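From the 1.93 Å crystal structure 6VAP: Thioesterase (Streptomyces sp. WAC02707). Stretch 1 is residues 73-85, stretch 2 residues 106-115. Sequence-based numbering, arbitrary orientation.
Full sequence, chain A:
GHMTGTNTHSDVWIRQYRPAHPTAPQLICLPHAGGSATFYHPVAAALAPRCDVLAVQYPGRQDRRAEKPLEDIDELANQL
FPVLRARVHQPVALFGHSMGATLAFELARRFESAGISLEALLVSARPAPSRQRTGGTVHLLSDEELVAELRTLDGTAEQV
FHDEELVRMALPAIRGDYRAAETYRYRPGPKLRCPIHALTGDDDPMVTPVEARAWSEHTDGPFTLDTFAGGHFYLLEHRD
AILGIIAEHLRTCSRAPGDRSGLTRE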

# COMPACT_ATOMS: atom_id res chain seq x y z
N ILE A 73 -7.85 -9.38 0.52
CA ILE A 73 -6.45 -9.00 0.46
C ILE A 73 -5.58 -10.18 0.06
O ILE A 73 -4.64 -10.05 -0.74
CB ILE A 73 -6.02 -8.44 1.83
CG1 ILE A 73 -6.71 -7.09 2.10
CG2 ILE A 73 -4.48 -8.28 1.87
CD1 ILE A 73 -6.01 -5.94 1.44
N ASP A 74 -5.85 -11.36 0.61
CA ASP A 74 -5.04 -12.52 0.27
C ASP A 74 -5.16 -12.88 -1.21
O ASP A 74 -4.18 -13.32 -1.83
CB ASP A 74 -5.43 -13.72 1.13
CG ASP A 74 -4.67 -13.75 2.45
OD1 ASP A 74 -3.42 -13.67 2.42
OD2 ASP A 74 -5.32 -13.85 3.51
N GLU A 75 -6.34 -12.65 -1.80
CA GLU A 75 -6.50 -12.91 -3.23
C GLU A 75 -5.77 -11.86 -4.04
O GLU A 75 -5.11 -12.19 -5.02
CB GLU A 75 -7.99 -12.95 -3.61
CG GLU A 75 -8.70 -14.21 -3.13
CD GLU A 75 -10.20 -14.03 -3.08
OE1 GLU A 75 -10.86 -14.80 -2.34
OE2 GLU A 75 -10.73 -13.13 -3.77
N LEU A 76 -5.89 -10.59 -3.64
CA LEU A 76 -5.08 -9.54 -4.27
C LEU A 76 -3.60 -9.91 -4.23
O LEU A 76 -2.89 -9.82 -5.24
CB LEU A 76 -5.30 -8.19 -3.58
CG LEU A 76 -6.44 -7.34 -4.16
CD1 LEU A 76 -6.88 -6.30 -3.11
CD2 LEU A 76 -6.04 -6.67 -5.42
N ALA A 77 -3.11 -10.28 -3.05
CA ALA A 77 -1.70 -10.66 -2.90
C ALA A 77 -1.34 -11.90 -3.72
O ALA A 77 -0.29 -11.93 -4.39
CB ALA A 77 -1.39 -10.92 -1.43
N ASN A 78 -2.14 -12.95 -3.63
CA ASN A 78 -1.81 -14.18 -4.31
C ASN A 78 -1.75 -13.97 -5.81
O ASN A 78 -0.89 -14.54 -6.49
CB ASN A 78 -2.83 -15.24 -3.95
CG ASN A 78 -2.59 -15.82 -2.57
OD1 ASN A 78 -1.49 -15.74 -2.02
ND2 ASN A 78 -3.65 -16.41 -1.98
N GLN A 79 -2.67 -13.18 -6.37
CA GLN A 79 -2.62 -12.87 -7.80
C GLN A 79 -1.47 -11.92 -8.13
O GLN A 79 -0.83 -12.04 -9.19
CB GLN A 79 -3.96 -12.26 -8.25
CG GLN A 79 -5.10 -13.25 -8.31
CD GLN A 79 -6.29 -12.71 -9.08
OE1 GLN A 79 -6.14 -12.02 -10.08
NE2 GLN A 79 -7.47 -13.03 -8.62
N LEU A 80 -1.20 -10.97 -7.23
CA LEU A 80 -0.21 -9.94 -7.54
C LEU A 80 1.21 -10.45 -7.37
O LEU A 80 2.10 -10.01 -8.10
CB LEU A 80 -0.46 -8.73 -6.65
CG LEU A 80 0.55 -7.62 -6.67
CD1 LEU A 80 0.72 -7.06 -8.09
CD2 LEU A 80 0.09 -6.52 -5.70
N PHE A 81 1.44 -11.39 -6.45
CA PHE A 81 2.81 -11.77 -6.14
C PHE A 81 3.53 -12.34 -7.33
O PHE A 81 4.67 -11.89 -7.58
CB PHE A 81 2.83 -12.74 -4.97
CG PHE A 81 4.21 -13.02 -4.45
CD1 PHE A 81 5.06 -11.97 -4.08
CD2 PHE A 81 4.66 -14.32 -4.33
CE1 PHE A 81 6.33 -12.23 -3.63
CE2 PHE A 81 5.93 -14.57 -3.84
CZ PHE A 81 6.77 -13.53 -3.50
N PRO A 82 3.00 -13.34 -8.07
CA PRO A 82 3.73 -13.86 -9.24
C PRO A 82 4.08 -12.79 -10.25
O PRO A 82 5.11 -12.89 -10.92
CB PRO A 82 2.75 -14.88 -9.84
CG PRO A 82 1.67 -15.07 -8.81
CD PRO A 82 1.64 -13.90 -7.96
N VAL A 83 3.22 -11.79 -10.41
CA VAL A 83 3.50 -10.72 -11.35
C VAL A 83 4.66 -9.88 -10.85
O VAL A 83 5.61 -9.60 -11.59
CB VAL A 83 2.25 -9.85 -11.57
CG1 VAL A 83 2.52 -8.77 -12.60
CG2 VAL A 83 1.08 -10.76 -12.03
N LEU A 84 4.59 -9.44 -9.58
CA LEU A 84 5.71 -8.70 -9.01
C LEU A 84 6.97 -9.54 -8.97
O LEU A 84 8.07 -9.00 -9.13
CB LEU A 84 5.38 -8.20 -7.61
CG LEU A 84 4.50 -6.95 -7.59
CD1 LEU A 84 3.93 -6.81 -6.19
CD2 LEU A 84 5.31 -5.70 -8.00
N ARG A 85 6.84 -10.85 -8.74
CA ARG A 85 8.01 -11.74 -8.75
C ARG A 85 8.80 -11.62 -10.06
O ARG A 85 10.03 -11.53 -10.04
CB ARG A 85 7.56 -13.18 -8.55
CG ARG A 85 7.37 -13.58 -7.12
CD ARG A 85 7.52 -15.09 -6.94
NE ARG A 85 8.92 -15.48 -6.97
CZ ARG A 85 9.39 -16.57 -6.39
NH1 ARG A 85 8.57 -17.38 -5.72
NH2 ARG A 85 10.69 -16.86 -6.47
N GLU A 106 1.27 -8.18 3.41
CA GLU A 106 1.06 -9.54 2.93
C GLU A 106 2.03 -9.88 1.82
O GLU A 106 2.55 -11.00 1.77
CB GLU A 106 -0.39 -9.68 2.47
CG GLU A 106 -1.40 -9.77 3.60
CD GLU A 106 -1.18 -11.02 4.45
OE1 GLU A 106 -0.57 -11.97 3.93
OE2 GLU A 106 -1.60 -11.03 5.61
N LEU A 107 2.29 -8.92 0.92
CA LEU A 107 3.29 -9.11 -0.12
C LEU A 107 4.67 -9.27 0.49
O LEU A 107 5.45 -10.13 0.06
CB LEU A 107 3.27 -7.94 -1.11
CG LEU A 107 2.01 -7.83 -1.93
CD1 LEU A 107 1.94 -6.45 -2.65
CD2 LEU A 107 2.00 -8.96 -2.97
N ALA A 108 4.95 -8.54 1.56
CA ALA A 108 6.24 -8.68 2.22
C ALA A 108 6.42 -10.09 2.77
O ALA A 108 7.48 -10.71 2.65
CB ALA A 108 6.39 -7.64 3.31
N ARG A 109 5.38 -10.60 3.41
CA ARG A 109 5.41 -11.96 3.92
C ARG A 109 5.75 -12.94 2.82
O ARG A 109 6.54 -13.86 3.04
CB ARG A 109 4.04 -12.32 4.52
CG ARG A 109 3.82 -11.91 5.94
CD ARG A 109 2.39 -12.30 6.38
NE ARG A 109 2.36 -12.83 7.74
CZ ARG A 109 1.29 -13.35 8.31
NH1 ARG A 109 0.15 -13.41 7.63
NH2 ARG A 109 1.35 -13.77 9.56
N ARG A 110 5.17 -12.74 1.63
CA ARG A 110 5.42 -13.66 0.51
C ARG A 110 6.82 -13.50 -0.09
O ARG A 110 7.44 -14.48 -0.53
CB ARG A 110 4.34 -13.43 -0.54
CG ARG A 110 2.99 -13.96 -0.12
CD ARG A 110 1.87 -13.20 -0.80
NE ARG A 110 0.56 -13.87 -0.61
CZ ARG A 110 -0.19 -13.72 0.49
NH1 ARG A 110 0.24 -12.98 1.51
NH2 ARG A 110 -1.35 -14.34 0.58
N PHE A 111 7.34 -12.27 -0.15
CA PHE A 111 8.70 -12.07 -0.62
C PHE A 111 9.68 -12.79 0.28
O PHE A 111 10.56 -13.50 -0.21
CB PHE A 111 9.02 -10.58 -0.70
CG PHE A 111 8.53 -9.92 -1.96
CD1 PHE A 111 9.11 -10.21 -3.19
CD2 PHE A 111 7.53 -8.98 -1.91
CE1 PHE A 111 8.69 -9.61 -4.34
CE2 PHE A 111 7.10 -8.34 -3.07
CZ PHE A 111 7.65 -8.66 -4.29
N GLU A 112 9.52 -12.63 1.60
CA GLU A 112 10.45 -13.23 2.55
C GLU A 112 10.38 -14.74 2.52
O GLU A 112 11.41 -15.41 2.55
CB GLU A 112 10.16 -12.71 3.96
CG GLU A 112 10.38 -11.20 4.12
CD GLU A 112 10.71 -10.81 5.57
OE1 GLU A 112 10.60 -11.68 6.48
OE2 GLU A 112 11.11 -9.64 5.79
N SER A 113 9.17 -15.31 2.46
CA SER A 113 9.08 -16.77 2.37
C SER A 113 9.74 -17.29 1.09
O SER A 113 10.20 -18.44 1.04
CB SER A 113 7.61 -17.19 2.42
OG SER A 113 7.15 -17.13 3.77
N ALA A 114 9.82 -16.46 0.07
CA ALA A 114 10.50 -16.84 -1.17
C ALA A 114 11.99 -16.52 -1.14
O ALA A 114 12.65 -16.68 -2.16
CB ALA A 114 9.83 -16.16 -2.36
N GLY A 115 12.52 -16.09 0.01
CA GLY A 115 13.92 -15.77 0.16
C GLY A 115 14.33 -14.42 -0.39
O GLY A 115 15.53 -14.16 -0.52
O HOH W 1 11.83 -18.36 -4.15

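The contact between residues 73-85 and 106-115 is a helix-helix packing in which an arginine, anchored by polar groups at one end and with its CB against the face of an aromatic ring, lies beside a patch of leucines and phenylalanines. The two helix axes approach to 9.8 Å and cross at -45°, and the pairing buries 624 Å² summed over both sides. The backbones come nearest at Ala77 and Leu107, whose CA atoms are 5.9 Å apart; the small methyl of Ala77 leaves room for larger side chains to reach across.

Two of these fit as knobs into holes. Leu107 sits among Ala77, Leu80, Phe81 and Leu84, its CD1 3.6 Å from CD2 of Leu80 and its CD2 4.2 Å from CB of Ala77. Leu80, Leu84, Leu107 and Phe111 are buried, so apolar side chains pack there without unsatisfied polar groups. One turn further along, Arg110 sits among Asp74, Ala77, Asn78 and Phe81, and illustrates how a long, amphipathic side chain can serve as a packing element. Phe81 and Arg110 each have 100 Å² covered by the other stretch, the largest shares. Extended through chi2 and chi3, both t, Arg110 carries its guanidinium over Ala77, whose CB lies 3.6 Å from CZ of Arg110. The edge is left to polar partners. NH2 of Arg110 forms a salt bridge with OD1 of Asp74 at 2.8 Å, and OD1 of Asn78 accepts two hydrogen bonds, from Arg110 NH2 at 3.0 Å and from Arg110 NE at 3.1 Å. Within its own helix, Arg110 NH1 bonds to Glu106 OE1 at 2.7 Å and to Glu106 O at 3.1 Å. The arginine thus binds both acids through different nitrogens; Asp74 OD1 and Glu106 OE1 are 3.6 Å apart, and its positive charge helps offset the repulsion.

The aliphatic base of the same residue meets Phe81. CB of Arg110 stands 3.6 Å from the centroid of the Phe81 ring, almost exactly on the ring normal, a CH-pi contact. The edge of Phe81 in turn points at the face of Phe111, with ring centroids 4.8 Å apart and planes at 82°. Leu84 extends this apolar patch, its CB 4.0 Å from CZ of Phe111.

Beyond this patch, the contact closes at the exposed Arg85. Its guanidinium has CB of Ala114 over one face, 3.8 Å from NH1 of Arg85, just where the second helix ends. A water bridges the two residues, accepting from Arg85 NH2 at 3.0 Å and donating to Ala114 O at 2.7 Å.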